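Local coordinates for restriction endonuclease S subunits (Thermoanaerobacter tengcongensis, PDB 3OKG), which probably acts as the DNA-binding specificity subunit of a type I methyltransferase, which is assembled from M and S polypeptides, at residues Ser87-Phe92 with Val120-Arg125; Ser247-Phe252 with Ile275-Pro280; Lys203-Leu208 with Gln380-Leu385; Ser61-Ile66 with Ala394-Leu399. All blocks are in the same frame, centred on the assembly; numbering follows the deposited sequence.

Contact 1: residues Ser87-Phe92 with Val120-Arg125. With SO4 (sulfate ion), chain H.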
loop_
_atom_site.group_PDB
_atom_site.type_symbol
_atom_site.label_atom_id
_atom_site.label_comp_id
_atom_site.label_asym_id
_atom_site.label_seq_id
_atom_site.Cartn_x
_atom_site.Cartn_y
_atom_site.Cartn_z
ATOM N N SER A 87 28.415 19.713 7.724
ATOM C CA SER A 87 27.234 20.180 7.031
ATOM C C SER A 87 27.359 19.921 5.530
ATOM O O SER A 87 28.358 20.287 4.912
ATOM C CB SER A 87 27.089 21.699 7.247
ATOM O OG SER A 87 25.864 22.134 6.698
ATOM N N GLY A 88 26.333 19.327 4.934
ATOM C CA GLY A 88 26.363 19.099 3.503
ATOM C C GLY A 88 26.950 17.764 3.086
ATOM O O GLY A 88 26.897 17.415 1.900
ATOM N N ASP A 89 27.524 17.004 4.024
ATOM C CA ASP A 89 28.040 15.687 3.638
ATOM C C ASP A 89 26.840 14.829 3.238
ATOM O O ASP A 89 25.747 15.012 3.760
ATOM C CB ASP A 89 28.726 14.951 4.799
ATOM C CG ASP A 89 30.118 15.486 5.109
ATOM O OD1 ASP A 89 30.674 16.257 4.310
ATOM O OD2 ASP A 89 30.651 15.125 6.171
ATOM N N VAL A 90 27.063 13.870 2.349
ATOM C CA VAL A 90 26.109 12.803 2.143
ATOM C C VAL A 90 26.651 11.588 2.858
ATOM O O VAL A 90 27.826 11.248 2.699
ATOM C CB VAL A 90 25.930 12.523 0.630
ATOM C CG1 VAL A 90 25.062 11.264 0.408
ATOM C CG2 VAL A 90 25.306 13.755 -0.058
ATOM N N ILE A 91 25.818 10.909 3.645
ATOM C CA ILE A 91 26.266 9.657 4.245
ATOM C C ILE A 91 25.500 8.516 3.605
ATOM O O ILE A 91 24.297 8.575 3.444
ATOM C CB ILE A 91 26.100 9.657 5.783
ATOM C CG1 ILE A 91 24.668 10.065 6.150
ATOM C CG2 ILE A 91 27.022 10.711 6.387
ATOM C CD1 ILE A 91 24.355 9.907 7.674
ATOM N N PHE A 92 26.218 7.462 3.253
ATOM C CA PHE A 92 25.682 6.404 2.400
ATOM C C PHE A 92 26.035 5.059 3.056
ATOM O O PHE A 92 27.211 4.716 3.151
ATOM C CB PHE A 92 26.400 6.517 1.040
ATOM C CG PHE A 92 25.988 5.466 0.044
ATOM C CD1 PHE A 92 25.100 5.771 -0.974
ATOM C CD2 PHE A 92 26.520 4.173 0.118
ATOM C CE1 PHE A 92 24.731 4.812 -1.898
ATOM C CE2 PHE A 92 26.155 3.213 -0.802
ATOM C CZ PHE A 92 25.256 3.528 -1.812
ATOM N N VAL A 120 31.326 8.459 3.776
ATOM C CA VAL A 120 31.078 9.916 3.913
ATOM C C VAL A 120 31.495 10.614 2.612
ATOM O O VAL A 120 32.638 10.566 2.219
ATOM C CB VAL A 120 31.808 10.540 5.141
ATOM C CG1 VAL A 120 31.543 12.045 5.201
ATOM C CG2 VAL A 120 31.294 9.917 6.473
ATOM N N ILE A 121 30.526 11.216 1.942
ATOM C CA ILE A 121 30.697 11.773 0.619
ATOM C C ILE A 121 30.591 13.290 0.749
ATOM O O ILE A 121 29.485 13.829 0.850
ATOM C CB ILE A 121 29.567 11.228 -0.306
ATOM C CG1 ILE A 121 29.792 9.728 -0.581
ATOM C CG2 ILE A 121 29.455 12.045 -1.579
ATOM C CD1 ILE A 121 28.474 8.971 -0.957
ATOM N N ARG A 122 31.749 13.954 0.754
ATOM C CA ARG A 122 31.865 15.386 0.991
ATOM C C ARG A 122 32.135 16.127 -0.297
ATOM O O ARG A 122 33.224 15.991 -0.873
ATOM C CB ARG A 122 33.005 15.642 1.986
ATOM C CG ARG A 122 33.197 17.123 2.382
ATOM C CD ARG A 122 34.030 17.231 3.670
ATOM N NE ARG A 122 33.364 16.494 4.755
ATOM C CZ ARG A 122 33.973 16.056 5.853
ATOM N NH1 ARG A 122 35.271 16.299 6.042
ATOM N NH2 ARG A 122 33.283 15.382 6.762
ATOM N N ALA A 123 31.157 16.913 -0.759
ATOM C CA ALA A 123 31.257 17.505 -2.088
ATOM C C ALA A 123 32.405 18.469 -2.159
ATOM O O ALA A 123 32.560 19.310 -1.279
ATOM C CB ALA A 123 29.976 18.246 -2.449
ATOM N N ASN A 124 33.200 18.361 -3.210
ATOM C CA ASN A 124 34.124 19.427 -3.565
ATOM C C ASN A 124 33.275 20.454 -4.302
ATOM O O ASN A 124 32.861 20.228 -5.446
ATOM C CB ASN A 124 35.242 18.903 -4.475
ATOM C CG ASN A 124 36.230 20.005 -4.887
ATOM O OD1 ASN A 124 35.939 21.184 -4.749
ATOM N ND2 ASN A 124 37.393 19.599 -5.405
ATOM N N ARG A 125 33.010 21.578 -3.645
ATOM C CA ARG A 125 32.059 22.566 -4.153
ATOM C C ARG A 125 32.490 23.250 -5.436
ATOM O O ARG A 125 31.697 23.954 -6.067
ATOM C CB ARG A 125 31.792 23.629 -3.085
ATOM C CG ARG A 125 31.384 23.021 -1.751
ATOM C CD ARG A 125 29.976 22.500 -1.844
ATOM N NE ARG A 125 29.091 23.481 -2.482
ATOM C CZ ARG A 125 28.341 24.369 -1.829
ATOM N NH1 ARG A 125 28.354 24.414 -0.502
ATOM N NH2 ARG A 125 27.585 25.223 -2.506
HETATM S S SO4 H . 37.495 17.675 8.780
HETATM O O1 SO4 H . 38.675 18.256 9.421
HETATM O O2 SO4 H . 36.616 18.757 8.341
HETATM O O3 SO4 H . 37.911 16.872 7.624
HETATM O O4 SO4 H . 36.778 16.825 9.734
HETATM O O HOH W 1 28.422 16.257 -0.103
#
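The guanidinium of Arg122 and the carboxylate of Asp89 meet edge to edge in a side-on salt bridge, their planes only 11° apart. NE of Arg122 donates to OD1 of Asp89 at 2.7 Å, and Arg122 NH2 reaches Asp89 OD2 at the same 2.7 Å. Both bonds are nearly straight, lie in the guanidinium plane and use syn lone pairs. A bend at chi3 (-58°) sets NE for this grip. Elsewhere on the rim, still near the guanidinium plane, Arg122 NH1 makes a weak bond to O3 of a sulfate ion, probably from the crystallisation liquor, at 3.1 Å. Asp89 OD2 also accepts from the backbone N of Arg86. A leucine in place of Arg122 would probably leave this buried carboxylate without its counter-charge, steadied mainly by the Arg86 bond. Beside the pair, Val90 and Ile121 form an antiparallel hydrogen-bonded pair, with N of Val90 2.8 Å from O of Ile121, and a water joins Gly88 O, Ile121 O and Ala123 N. CD1 of Ile121 comes within 3.8 Å of Phe92 CB. Strand 90-93 is central in its three-stranded sheet, between 102-104 and 118-121. Val90 and Ile121 share one face of it, where Phe134 and Cys137 of helix 130-137 and Val164 and Tyr165 of helix 161-165 pack on them, while Ile91 and Val120 occupy the other.

Contact 2: residues Ser247-Phe252 with Ile275-Pro280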
loop_
_atom_site.group_PDB
_atom_site.type_symbol
_atom_site.label_atom_id
_atom_site.label_comp_id
_atom_site.label_asym_id
_atom_site.label_seq_id
_atom_site.Cartn_x
_atom_site.Cartn_y
_atom_site.Cartn_z
ATOM N N SER A 247 -22.670 -37.031 5.077
ATOM C CA SER A 247 -21.243 -37.168 4.879
ATOM C C SER A 247 -21.161 -38.295 3.868
ATOM O O SER A 247 -22.111 -39.059 3.697
ATOM C CB SER A 247 -20.528 -37.360 6.216
ATOM O OG SER A 247 -19.290 -36.669 6.237
ATOM N N SER A 248 -20.028 -38.388 3.189
ATOM C CA SER A 248 -19.868 -39.373 2.120
ATOM C C SER A 248 -20.608 -39.122 0.794
ATOM O O SER A 248 -20.745 -40.039 -0.015
ATOM C CB SER A 248 -20.258 -40.745 2.678
ATOM O OG SER A 248 -21.651 -40.968 2.556
ATOM N N THR A 249 -21.076 -37.896 0.564
ATOM C CA THR A 249 -21.731 -37.566 -0.700
ATOM C C THR A 249 -20.890 -36.446 -1.296
ATOM O O THR A 249 -21.143 -36.000 -2.417
ATOM C CB THR A 249 -23.193 -37.076 -0.615
ATOM O OG1 THR A 249 -23.254 -35.884 0.171
ATOM C CG2 THR A 249 -24.070 -38.137 0.025
ATOM N N TYR A 250 -19.891 -36.006 -0.536
ATOM C CA TYR A 250 -18.852 -35.103 -1.039
ATOM C C TYR A 250 -17.822 -35.834 -1.896
ATOM O O TYR A 250 -17.400 -36.947 -1.566
ATOM C CB TYR A 250 -18.122 -34.425 0.110
ATOM C CG TYR A 250 -19.029 -33.804 1.132
ATOM C CD1 TYR A 250 -19.996 -32.871 0.762
ATOM C CD2 TYR A 250 -18.914 -34.137 2.476
ATOM C CE1 TYR A 250 -20.834 -32.296 1.712
ATOM C CE2 TYR A 250 -19.739 -33.566 3.429
ATOM C CZ TYR A 250 -20.697 -32.647 3.045
ATOM O OH TYR A 250 -21.517 -32.087 4.001
ATOM N N ASN A 251 -17.412 -35.182 -2.981
ATOM C CA ASN A 251 -16.439 -35.722 -3.925
ATOM C C ASN A 251 -15.730 -34.584 -4.651
ATOM O O ASN A 251 -16.160 -33.427 -4.577
ATOM C CB ASN A 251 -17.146 -36.573 -4.967
ATOM C CG ASN A 251 -18.146 -35.772 -5.778
ATOM O OD1 ASN A 251 -19.308 -35.625 -5.382
ATOM N ND2 ASN A 251 -17.699 -35.241 -6.917
ATOM N N PHE A 252 -14.656 -34.912 -5.365
ATOM C CA PHE A 252 -13.980 -33.940 -6.220
ATOM C C PHE A 252 -14.035 -34.386 -7.661
ATOM O O PHE A 252 -13.181 -34.007 -8.464
ATOM C CB PHE A 252 -12.525 -33.740 -5.794
ATOM C CG PHE A 252 -12.381 -33.210 -4.401
ATOM C CD1 PHE A 252 -12.322 -31.845 -4.167
ATOM C CD2 PHE A 252 -12.327 -34.072 -3.323
ATOM C CE1 PHE A 252 -12.202 -31.353 -2.875
ATOM C CE2 PHE A 252 -12.204 -33.589 -2.029
ATOM C CZ PHE A 252 -12.141 -32.225 -1.803
ATOM N N ILE A 275 -15.380 -28.303 -3.475
ATOM C CA ILE A 275 -15.845 -29.669 -3.243
ATOM C C ILE A 275 -17.301 -29.802 -3.695
ATOM O O ILE A 275 -18.089 -28.855 -3.584
ATOM C CB ILE A 275 -15.693 -30.050 -1.751
ATOM C CG1 ILE A 275 -15.865 -31.554 -1.526
ATOM C CG2 ILE A 275 -16.666 -29.280 -0.886
ATOM C CD1 ILE A 275 -15.712 -31.933 -0.066
ATOM N N TRP A 276 -17.646 -30.970 -4.229
ATOM C CA TRP A 276 -18.988 -31.228 -4.740
ATOM C C TRP A 276 -19.814 -32.083 -3.783
ATOM O O TRP A 276 -19.272 -32.710 -2.870
ATOM C CB TRP A 276 -18.913 -31.947 -6.076
ATOM C CG TRP A 276 -18.865 -31.074 -7.262
ATOM C CD1 TRP A 276 -19.746 -31.068 -8.307
ATOM C CD2 TRP A 276 -17.874 -30.083 -7.561
ATOM N NE1 TRP A 276 -19.368 -30.126 -9.238
ATOM C CE2 TRP A 276 -18.222 -29.510 -8.804
ATOM C CE3 TRP A 276 -16.733 -29.621 -6.898
ATOM C CZ2 TRP A 276 -17.468 -28.501 -9.395
ATOM C CZ3 TRP A 276 -15.985 -28.621 -7.487
ATOM C CH2 TRP A 276 -16.354 -28.072 -8.725
ATOM N N CYS A 277 -21.127 -32.110 -4.006
ATOM C CA CYS A 277 -22.026 -33.000 -3.266
ATOM C C CYS A 277 -22.924 -33.735 -4.242
ATOM O O CYS A 277 -23.707 -33.117 -4.962
ATOM C CB CYS A 277 -22.871 -32.234 -2.246
ATOM S SG CYS A 277 -24.236 -33.220 -1.512
ATOM N N SER A 278 -22.802 -35.060 -4.276
ATOM C CA SER A 278 -23.542 -35.877 -5.230
ATOM C C SER A 278 -25.038 -35.968 -4.873
ATOM O O SER A 278 -25.827 -36.571 -5.606
ATOM C CB SER A 278 -22.939 -37.287 -5.274
ATOM O OG SER A 278 -23.000 -37.864 -3.980
ATOM N N ALA A 279 -25.424 -35.374 -3.745
ATOM C CA ALA A 279 -26.813 -35.445 -3.287
ATOM C C ALA A 279 -27.367 -34.074 -2.906
ATOM O O ALA A 279 -27.759 -33.870 -1.760
ATOM C CB ALA A 279 -26.941 -36.409 -2.102
ATOM N N PRO A 280 -27.412 -33.145 -3.872
ATOM C CA PRO A 280 -27.800 -31.744 -3.653
ATOM C C PRO A 280 -29.143 -31.607 -2.941
ATOM O O PRO A 280 -30.175 -31.924 -3.526
ATOM C CB PRO A 280 -27.936 -31.194 -5.075
ATOM C CG PRO A 280 -27.149 -32.108 -5.931
ATOM C CD PRO A 280 -27.217 -33.451 -5.299
#
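Ile275 lies over one face of the Phe252 ring and reaches on to Tyr250, at an antiparallel strand pair on the margin of a mixed sheet in the second DNA-specificity domain. Its CG1 stands 4.1 Å from the centroid of the Phe252 ring, a CH-pi contact offset toward the rim, while CD1 touches CB of Tyr250 at 3.5 Å. Tyr250 and Cys277, a non-hydrogen-bonded pair, project from the same face of the sheet, and there the tyrosine ring also meets Phe259 of strand 257-260 with the planes at about 45°. Asn251 and Trp276 occupy the other face as a hydrogen-bonded pair: Trp276 N donates to Asn251 O at 2.9 Å, and the return bond, Asn251 N to Trp276 O, is longer at 3.1 Å, its donor above the carbonyl plane. SG of Cys277, anti to its backbone N (chi1 169°), accepts a bond from Ala279 N at 3.3 Å. An alanine at Cys277 would probably leave Ala279 N without this acceptor and open a gap beside Thr249. The hydroxyl of Thr249 bonds to Pro246 O, and its backbone carbonyl holds the turn that follows the second strand: Thr249 O receives both Ser278 N, at 2.7 Å, and Ser278 OG, at 3.1 Å, the hydroxyl lying in the carbonyl plane on a lone pair.

Contact 3: residues Lys203-Leu208 with Gln380-Leu385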
loop_
_atom_site.group_PDB
_atom_site.type_symbol
_atom_site.label_atom_id
_atom_site.label_comp_id
_atom_site.label_asym_id
_atom_site.label_seq_id
_atom_site.Cartn_x
_atom_site.Cartn_y
_atom_site.Cartn_z
ATOM N N LYS A 203 -11.841 9.258 2.663
ATOM C CA LYS A 203 -12.728 9.595 3.777
ATOM C C LYS A 203 -14.091 10.189 3.345
ATOM O O LYS A 203 -15.152 9.797 3.849
ATOM C CB LYS A 203 -12.021 10.533 4.753
ATOM C CG LYS A 203 -12.863 10.910 5.954
ATOM C CD LYS A 203 -12.097 11.795 6.928
ATOM C CE LYS A 203 -12.079 13.248 6.469
ATOM N NZ LYS A 203 -11.301 13.446 5.207
ATOM N N ASP A 204 -14.071 11.136 2.415
ATOM C CA ASP A 204 -15.298 11.799 1.987
ATOM C C ASP A 204 -16.166 10.877 1.142
ATOM O O ASP A 204 -17.399 10.976 1.153
ATOM C CB ASP A 204 -14.984 13.075 1.201
ATOM C CG ASP A 204 -14.252 14.102 2.046
ATOM O OD1 ASP A 204 -14.391 14.052 3.287
ATOM O OD2 ASP A 204 -13.541 14.950 1.476
ATOM N N THR A 205 -15.530 9.991 0.393
ATOM C CA THR A 205 -16.288 9.099 -0.467
ATOM C C THR A 205 -16.976 8.009 0.377
ATOM O O THR A 205 -18.132 7.656 0.125
ATOM C CB THR A 205 -15.409 8.513 -1.595
ATOM O OG1 THR A 205 -14.825 9.592 -2.333
ATOM C CG2 THR A 205 -16.240 7.688 -2.558
ATOM N N GLU A 206 -16.283 7.509 1.394
ATOM C CA GLU A 206 -16.881 6.538 2.308
ATOM C C GLU A 206 -18.104 7.143 2.990
ATOM O O GLU A 206 -19.142 6.494 3.120
ATOM C CB GLU A 206 -15.858 6.069 3.336
ATOM C CG GLU A 206 -14.872 5.064 2.761
ATOM C CD GLU A 206 -13.770 4.702 3.738
ATOM O OE1 GLU A 206 -13.841 5.137 4.909
ATOM O OE2 GLU A 206 -12.833 3.982 3.333
ATOM N N LEU A 207 -17.975 8.397 3.409
ATOM C CA LEU A 207 -19.056 9.111 4.070
ATOM C C LEU A 207 -20.255 9.267 3.128
ATOM O O LEU A 207 -21.419 9.092 3.519
ATOM C CB LEU A 207 -18.553 10.477 4.541
ATOM C CG LEU A 207 -19.046 10.970 5.897
ATOM C CD1 LEU A 207 -18.166 12.117 6.395
ATOM C CD2 LEU A 207 -20.497 11.388 5.797
ATOM N N LEU A 208 -19.961 9.595 1.881
ATOM C CA LEU A 208 -20.979 9.648 0.841
ATOM C C LEU A 208 -21.777 8.337 0.721
ATOM O O LEU A 208 -23.008 8.358 0.601
ATOM C CB LEU A 208 -20.331 9.975 -0.505
ATOM C CG LEU A 208 -21.285 10.025 -1.697
ATOM C CD1 LEU A 208 -22.546 10.834 -1.368
ATOM C CD2 LEU A 208 -20.588 10.581 -2.921
ATOM N N GLN A 380 -17.937 1.670 -6.530
ATOM C CA GLN A 380 -16.748 1.462 -7.351
ATOM C C GLN A 380 -15.675 2.479 -7.014
ATOM O O GLN A 380 -14.480 2.192 -7.118
ATOM C CB GLN A 380 -17.090 1.545 -8.837
ATOM C CG GLN A 380 -17.936 0.393 -9.323
ATOM C CD GLN A 380 -18.674 0.732 -10.599
ATOM O OE1 GLN A 380 -18.433 1.780 -11.206
ATOM N NE2 GLN A 380 -19.588 -0.150 -11.011
ATOM N N GLN A 381 -16.099 3.672 -6.612
ATOM C CA GLN A 381 -15.140 4.744 -6.340
ATOM C C GLN A 381 -14.447 4.480 -5.014
ATOM O O GLN A 381 -13.237 4.604 -4.917
ATOM C CB GLN A 381 -15.822 6.128 -6.378
ATOM C CG GLN A 381 -16.321 6.499 -7.773
ATOM C CD GLN A 381 -17.279 7.672 -7.729
ATOM O OE1 GLN A 381 -17.848 7.966 -6.679
ATOM N NE2 GLN A 381 -17.465 8.346 -8.860
ATOM N N VAL A 382 -15.217 4.081 -4.003
ATOM C CA VAL A 382 -14.669 3.698 -2.705
ATOM C C VAL A 382 -13.626 2.589 -2.854
ATOM O O VAL A 382 -12.550 2.636 -2.253
ATOM C CB VAL A 382 -15.790 3.140 -1.784
ATOM C CG1 VAL A 382 -15.187 2.465 -0.547
ATOM C CG2 VAL A 382 -16.722 4.239 -1.381
ATOM N N ALA A 383 -13.973 1.575 -3.634
ATOM C CA ALA A 383 -13.078 0.443 -3.869
ATOM C C ALA A 383 -11.787 0.892 -4.542
ATOM O O ALA A 383 -10.707 0.517 -4.111
ATOM C CB ALA A 383 -13.764 -0.620 -4.712
ATOM N N ALA A 384 -11.913 1.694 -5.595
ATOM C CA ALA A 384 -10.749 2.215 -6.305
ATOM C C ALA A 384 -9.846 3.035 -5.379
ATOM O O ALA A 384 -8.620 2.896 -5.398
ATOM C CB ALA A 384 -11.169 3.041 -7.507
ATOM N N LEU A 385 -10.451 3.892 -4.571
ATOM C CA LEU A 385 -9.686 4.786 -3.702
ATOM C C LEU A 385 -8.912 3.980 -2.655
ATOM O O LEU A 385 -7.801 4.343 -2.242
ATOM C CB LEU A 385 -10.619 5.769 -3.006
ATOM C CG LEU A 385 -11.072 6.964 -3.853
ATOM C CD1 LEU A 385 -12.260 7.656 -3.178
ATOM C CD2 LEU A 385 -9.907 7.921 -4.033
#
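Thr205 carries this helix-to-helix contact, with Val382 and Leu385 as its chief partners. Its CB points at the facing helix, and the two branches beyond it divide the work. CG2, anti to the backbone N, packs 3.7 Å from CG2 of Val382, the two side chains sliding past each other in opposite directions; the same methyl also lies 4.1 Å from CB of Gln381. OG1 is turned to the other side, where it meets CD1 of Leu385 at 3.3 Å. That hydroxyl is not left to an apolar neighbour alone, because it bonds to the carbonyl O of Ala201 one turn earlier in its own helix. This bond satisfies the hydroxyl locally, so it can lie against a leucine methyl. Val382 receives Thr205 on CG2, while its CG1 approaches CG of Glu206 at 4.2 Å, so that the aliphatic part of the glutamate flanks the contact. Leu385 reaches further, its side chain also lying on Arg198, Ala201 and Gln202 of helix 174-216. In the reverse sense, Leu208 extends from that helix to Tyr374 and Ile378 of helix 365-388. The compact threonine and valine are consistent with the close approach here: their CA atoms are 6.1 Å apart, and the axes of the two short segments come within 9.3 Å at 151°, roughly antiparallel. Small, mostly apolar contacts between two long, roughly antiparallel helices are consistent with the coiled coil predicted for this region, which as in other type I S subunits forms the spacer between the two DNA-specificity domains.

Contact 4: residues Ser61-Ile66 with Ala394-Leu399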
loop_
_atom_site.group_PDB
_atom_site.type_symbol
_atom_site.label_atom_id
_atom_site.label_comp_id
_atom_site.label_asym_id
_atom_site.label_seq_id
_atom_site.Cartn_x
_atom_site.Cartn_y
_atom_site.Cartn_z
ATOM N N SER A 61 14.763 5.920 5.770
ATOM C CA SER A 61 15.296 5.538 4.451
ATOM C C SER A 61 14.299 5.873 3.354
ATOM O O SER A 61 14.653 5.926 2.179
ATOM C CB SER A 61 15.617 4.035 4.390
ATOM O OG SER A 61 14.429 3.266 4.487
ATOM N N THR A 62 13.038 6.066 3.740
ATOM C CA THR A 62 12.014 6.391 2.741
ATOM C C THR A 62 12.260 7.706 2.010
ATOM O O THR A 62 12.050 7.796 0.800
ATOM C CB THR A 62 10.616 6.348 3.346
ATOM O OG1 THR A 62 10.373 5.024 3.835
ATOM C CG2 THR A 62 9.560 6.716 2.295
ATOM N N VAL A 63 12.716 8.727 2.726
ATOM C CA VAL A 63 13.041 9.984 2.071
ATOM C C VAL A 63 14.510 10.343 2.214
ATOM O O VAL A 63 14.964 11.311 1.627
ATOM C CB VAL A 63 12.211 11.132 2.607
ATOM C CG1 VAL A 63 10.737 10.885 2.298
ATOM C CG2 VAL A 63 12.438 11.254 4.106
ATOM N N GLY A 64 15.252 9.543 2.969
ATOM C CA GLY A 64 16.670 9.778 3.106
ATOM C C GLY A 64 16.958 10.956 4.014
ATOM O O GLY A 64 17.635 11.898 3.615
ATOM N N LYS A 65 16.425 10.922 5.239
ATOM C CA LYS A 65 16.608 12.080 6.137
ATOM C C LYS A 65 17.099 11.596 7.498
ATOM O O LYS A 65 16.673 10.547 7.966
ATOM C CB LYS A 65 15.303 12.866 6.273
ATOM C CG LYS A 65 15.397 14.141 7.132
ATOM C CD LYS A 65 13.989 14.769 7.302
ATOM C CE LYS A 65 14.066 16.117 7.997
ATOM N NZ LYS A 65 14.963 17.094 7.271
ATOM N N ILE A 66 18.027 12.332 8.107
ATOM C CA ILE A 66 18.464 11.980 9.450
ATOM C C ILE A 66 17.365 12.502 10.401
ATOM O O ILE A 66 17.196 13.706 10.542
ATOM C CB ILE A 66 19.779 12.636 9.783
ATOM C CG1 ILE A 66 20.910 12.075 8.885
ATOM C CG2 ILE A 66 20.154 12.384 11.265
ATOM C CD1 ILE A 66 22.098 13.001 8.834
ATOM N N ALA A 394 6.957 1.892 -0.125
ATOM C CA ALA A 394 7.114 1.497 -1.534
ATOM C C ALA A 394 6.755 2.608 -2.518
ATOM O O ALA A 394 7.504 2.905 -3.453
ATOM C CB ALA A 394 6.297 0.254 -1.826
ATOM N N GLU A 395 5.610 3.240 -2.328
ATOM C CA GLU A 395 5.245 4.281 -3.273
ATOM C C GLU A 395 6.328 5.364 -3.284
ATOM O O GLU A 395 6.778 5.800 -4.341
ATOM C CB GLU A 395 3.869 4.893 -2.973
ATOM C CG GLU A 395 3.111 5.268 -4.240
ATOM C CD GLU A 395 2.144 6.443 -4.079
ATOM O OE1 GLU A 395 1.492 6.770 -5.091
ATOM O OE2 GLU A 395 2.033 7.047 -2.979
ATOM N N LEU A 396 6.754 5.807 -2.112
ATOM C CA LEU A 396 7.690 6.886 -2.101
ATOM C C LEU A 396 9.027 6.447 -2.736
ATOM O O LEU A 396 9.565 7.174 -3.536
ATOM C CB LEU A 396 7.869 7.478 -0.695
ATOM C CG LEU A 396 6.598 7.998 0.016
ATOM C CD1 LEU A 396 6.995 8.814 1.245
ATOM C CD2 LEU A 396 5.730 8.844 -0.924
ATOM N N LYS A 397 9.552 5.270 -2.391
ATOM C CA LYS A 397 10.883 4.921 -2.873
ATOM C C LYS A 397 10.908 4.694 -4.392
ATOM O O LYS A 397 11.834 5.107 -5.081
ATOM C CB LYS A 397 11.428 3.712 -2.108
ATOM C CG LYS A 397 12.081 4.078 -0.768
ATOM C CD LYS A 397 12.475 2.785 -0.026
ATOM C CE LYS A 397 13.347 3.062 1.181
ATOM N NZ LYS A 397 13.788 1.793 1.809
ATOM N N ARG A 398 9.891 4.028 -4.917
ATOM C CA ARG A 398 9.877 3.719 -6.350
ATOM C C ARG A 398 9.470 4.911 -7.237
ATOM O O ARG A 398 9.936 5.050 -8.381
ATOM C CB ARG A 398 8.981 2.512 -6.621
ATOM C CG ARG A 398 9.481 1.227 -5.908
ATOM C CD ARG A 398 10.982 0.925 -6.140
ATOM N NE ARG A 398 11.337 0.956 -7.557
ATOM C CZ ARG A 398 12.586 1.002 -8.018
ATOM N NH1 ARG A 398 13.610 0.973 -7.175
ATOM N NH2 ARG A 398 12.807 1.046 -9.328
ATOM N N LEU A 399 8.580 5.753 -6.731
ATOM C CA LEU A 399 8.286 6.989 -7.446
ATOM C C LEU A 399 9.490 7.905 -7.411
ATOM O O LEU A 399 9.770 8.600 -8.384
ATOM C CB LEU A 399 7.088 7.730 -6.839
ATOM C CG LEU A 399 5.725 7.035 -6.821
ATOM C CD1 LEU A 399 4.607 8.072 -6.539
ATOM C CD2 LEU A 399 5.438 6.277 -8.068
#
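Thr62 and Leu396 make the apolar half of this contact, Ser61 and Lys397 the polar half. CG2 of Thr62 presses on the leucine side chain, 3.5 Å from Leu396 CD1 and equally 3.5 Å from Leu396 CB, the first tighter than usual van der Waals packing. Alongside, the lysine chain runs extended beyond CG, past the backbone of Thr62. Lys397 CE lies 3.3 Å from Ser61 O, and Lys397 NZ donates to Ser61 OG at 3.1 Å. One shell further out, Lys397 NZ also forms a salt bridge with Glu393 OE2 and bonds to Leu99 O, while Ser61 O accepts from Arg138 NH2. The loop is set by the hairpin of strands 59-60 and 65-66, where Gly64 and Lys65 face Asp60 in a G1 beta bulge; Asp60 OD1 also takes the backbone N of Thr62. Leu396 is backed by Val191, Arg192 and Arg195 of helix 174-216. The contact thus docks the C-terminal helix on the first specificity domain, and its chemistry implies that the ammonium group, held by a carboxylate, a carbonyl and a hydroxyl, is probably kept charged and fixed in direction.

In the fold
The four contacts trace an elongated molecule. Contacts 1 and 2 lie in the two successive specificity domains, on opposite sides of the chain's centre, their centres about 70 Å apart. Contact 3 sits on the two-helix spacer between them, about 45 Å from contact 1 and 41 Å from contact 2 (centres). Contact 4 closes the longest loop and encloses the other three along the chain; contact 2 is nested inside contact 3. Helix 365-388 of contact 3 is followed by helix 392-407 of contact 4, so the chain returns to the first domain. There contacts 1 and 4 touch, Ile91 CD1 meeting Ile66 CD1 at 4.0 Å, so the hairpin that receives the C-terminal helix packs on the three-stranded sheet of contact 1.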